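PDB 3GVX: glycerate dehydrogenase related protein from Thermoplasma acidophilum, which probably reduces hydroxypyruvate or glyoxylate with a nicotinamide cofactor, as an oxidoreductase of the D-isomer specific 2-hydroxyacid dehydrogenase family. Local coordinates for the interface of chains A and B. Coordinates in Å, arbitrary orientation; residue numbers count along the deposited sequence, not the author numbering. Chains: chain A/B, Glycerate dehydrogenase related protein.

The interface of chains A and B. Residues chain A 239, 242, 245, 252-254; chain B 107, 110-112.
B:Met107, in the last turn of helix 100-108, packs against chain A where strand 250-252 ends, the backbone staying extended at A:Leu252 and A:Ser253 and turning away at A:Pro254, while B:Gly110 turns the B chain with a positive phi and leads it to B:Phe112. Both subunits are copies of a D-isomer specific 2-hydroxyacid dehydrogenase, and the patch recurs with chains exchanged in a two-fold interface, consistent with a dimer of the kind common in this family. B:Met107, modelled as selenomethionine, bends at its second and third torsions, which sets the selenium against A:Pro254 and turns the terminal methyl CE toward A:Ile242. Its CB meets A:Leu252 CB at 3.7 Å. The selenium SE lies 3.6 Å from A:Pro254 CB. The methyl CE reaches A:Ile242 CD1 at 3.6 Å, the two side chains crossing at about a right angle. At the helix end the backbone carbonyl O of B:Met107 accepts a hydrogen bond from the hydroxyl OG1 of A:Thr245 at 2.8 Å; the donor lies in the carbonyl plane, with a C=O...donor angle of 146°. An alanine in place of A:Thr245 would probably leave this carbonyl without its hydroxyl mate. The B:Phe112 ring is clasped on both faces. A:Pro254 CB sits over one, 3.9 Å from the centroid in a CH-pi contact displaced toward the rim, and A:Glu239 lays CB over the rim of the other. Beyond CB, A:Glu239 continues extended past the ring edge, its CG 3.9 Å from B:Phe112 CE1, with the carboxylate tilted 32° from the ring plane.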
loop_
_atom_site.group_PDB
_atom_site.type_symbol
_atom_site.label_atom_id
_atom_site.label_comp_id
_atom_site.label_asym_id
_atom_site.label_seq_id
_atom_site.Cartn_x
_atom_site.Cartn_y
_atom_site.Cartn_z
ATOM N N GLU A 239 -15.212 22.131 -7.126
ATOM C CA GLU A 239 -13.878 22.562 -6.785
ATOM C C GLU A 239 -13.664 23.778 -7.675
ATOM O O GLU A 239 -14.117 23.794 -8.812
ATOM C CB GLU A 239 -12.861 21.474 -7.107
ATOM C CG GLU A 239 -13.150 20.174 -6.440
ATOM C CD GLU A 239 -12.362 19.032 -7.053
ATOM O OE1 GLU A 239 -12.339 17.942 -6.457
ATOM O OE2 GLU A 239 -11.760 19.221 -8.127
ATOM N N ILE A 242 -15.311 24.629 -2.546
ATOM C CA ILE A 242 -15.840 23.505 -1.843
ATOM C C ILE A 242 -16.514 23.981 -0.565
ATOM O O ILE A 242 -16.033 24.893 0.110
ATOM C CB ILE A 242 -14.706 22.548 -1.540
ATOM C CG1 ILE A 242 -13.610 23.308 -0.796
ATOM C CG2 ILE A 242 -14.138 22.013 -2.846
ATOM C CD1 ILE A 242 -12.521 22.458 -0.256
ATOM N N THR A 245 -17.213 20.775 3.993
ATOM C CA THR A 245 -16.106 19.846 4.088
ATOM C C THR A 245 -15.691 19.467 5.494
ATOM O O THR A 245 -14.923 18.526 5.677
ATOM C CB THR A 245 -14.870 20.391 3.361
ATOM O OG1 THR A 245 -14.569 21.706 3.847
ATOM C CG2 THR A 245 -15.113 20.427 1.857
ATOM N N LEU A 252 -9.894 14.076 3.264
ATOM C CA LEU A 252 -9.923 14.673 1.958
ATOM C C LEU A 252 -8.596 15.145 1.447
ATOM O O LEU A 252 -7.680 15.427 2.203
ATOM C CB LEU A 252 -10.904 15.844 1.965
ATOM C CG LEU A 252 -12.274 15.507 2.554
ATOM C CD1 LEU A 252 -13.094 16.785 2.750
ATOM C CD2 LEU A 252 -12.988 14.510 1.644
ATOM N N SER A 253 -8.528 15.236 0.131
ATOM C CA SER A 253 -7.366 15.723 -0.564
ATOM C C SER A 253 -7.902 16.551 -1.732
ATOM O O SER A 253 -8.964 16.262 -2.263
ATOM C CB SER A 253 -6.472 14.568 -1.036
ATOM O OG SER A 253 -7.146 13.678 -1.897
ATOM N N PRO A 254 -7.170 17.595 -2.142
ATOM C CA PRO A 254 -7.572 18.479 -3.240
ATOM C C PRO A 254 -7.306 18.006 -4.675
ATOM O O PRO A 254 -6.552 18.634 -5.395
ATOM C CB PRO A 254 -6.829 19.774 -2.917
ATOM C CG PRO A 254 -5.529 19.247 -2.363
ATOM C CD PRO A 254 -5.980 18.127 -1.452
HETATM N N MSE B 107 -8.284 21.068 3.271
HETATM C CA MSE B 107 -9.599 20.779 2.689
HETATM C C MSE B 107 -10.764 20.944 3.673
HETATM O O MSE B 107 -11.820 21.452 3.327
HETATM C CB MSE B 107 -9.637 19.357 2.106
HETATM C CG MSE B 107 -8.801 19.158 0.868
HETATM SE SE MSE B 107 -9.516 19.957 -0.584
HETATM C CE MSE B 107 -11.016 19.222 -0.676
ATOM N N GLY B 110 -12.157 24.295 4.171
ATOM C CA GLY B 110 -12.635 24.862 2.920
ATOM C C GLY B 110 -11.566 25.486 2.042
ATOM O O GLY B 110 -11.872 26.269 1.146
ATOM N N ILE B 111 -10.307 25.144 2.292
ATOM C CA ILE B 111 -9.208 25.684 1.502
ATOM C C ILE B 111 -8.748 24.625 0.519
ATOM O O ILE B 111 -8.205 23.582 0.899
ATOM C CB ILE B 111 -8.022 26.116 2.395
ATOM C CG1 ILE B 111 -8.512 27.171 3.392
ATOM C CG2 ILE B 111 -6.875 26.652 1.532
ATOM C CD1 ILE B 111 -7.605 27.388 4.558
ATOM N N PHE B 112 -9.007 24.896 -0.755
ATOM C CA PHE B 112 -8.650 23.978 -1.820
ATOM C C PHE B 112 -7.311 24.382 -2.350
ATOM O O PHE B 112 -7.162 25.406 -3.003
ATOM C CB PHE B 112 -9.641 24.026 -2.966
ATOM C CG PHE B 112 -9.397 22.978 -4.013
ATOM C CD1 PHE B 112 -9.853 21.690 -3.833
ATOM C CD2 PHE B 112 -8.743 23.284 -5.188
ATOM C CE1 PHE B 112 -9.666 20.723 -4.808
ATOM C CE2 PHE B 112 -8.552 22.312 -6.173
ATOM C CZ PHE B 112 -9.016 21.034 -5.977
#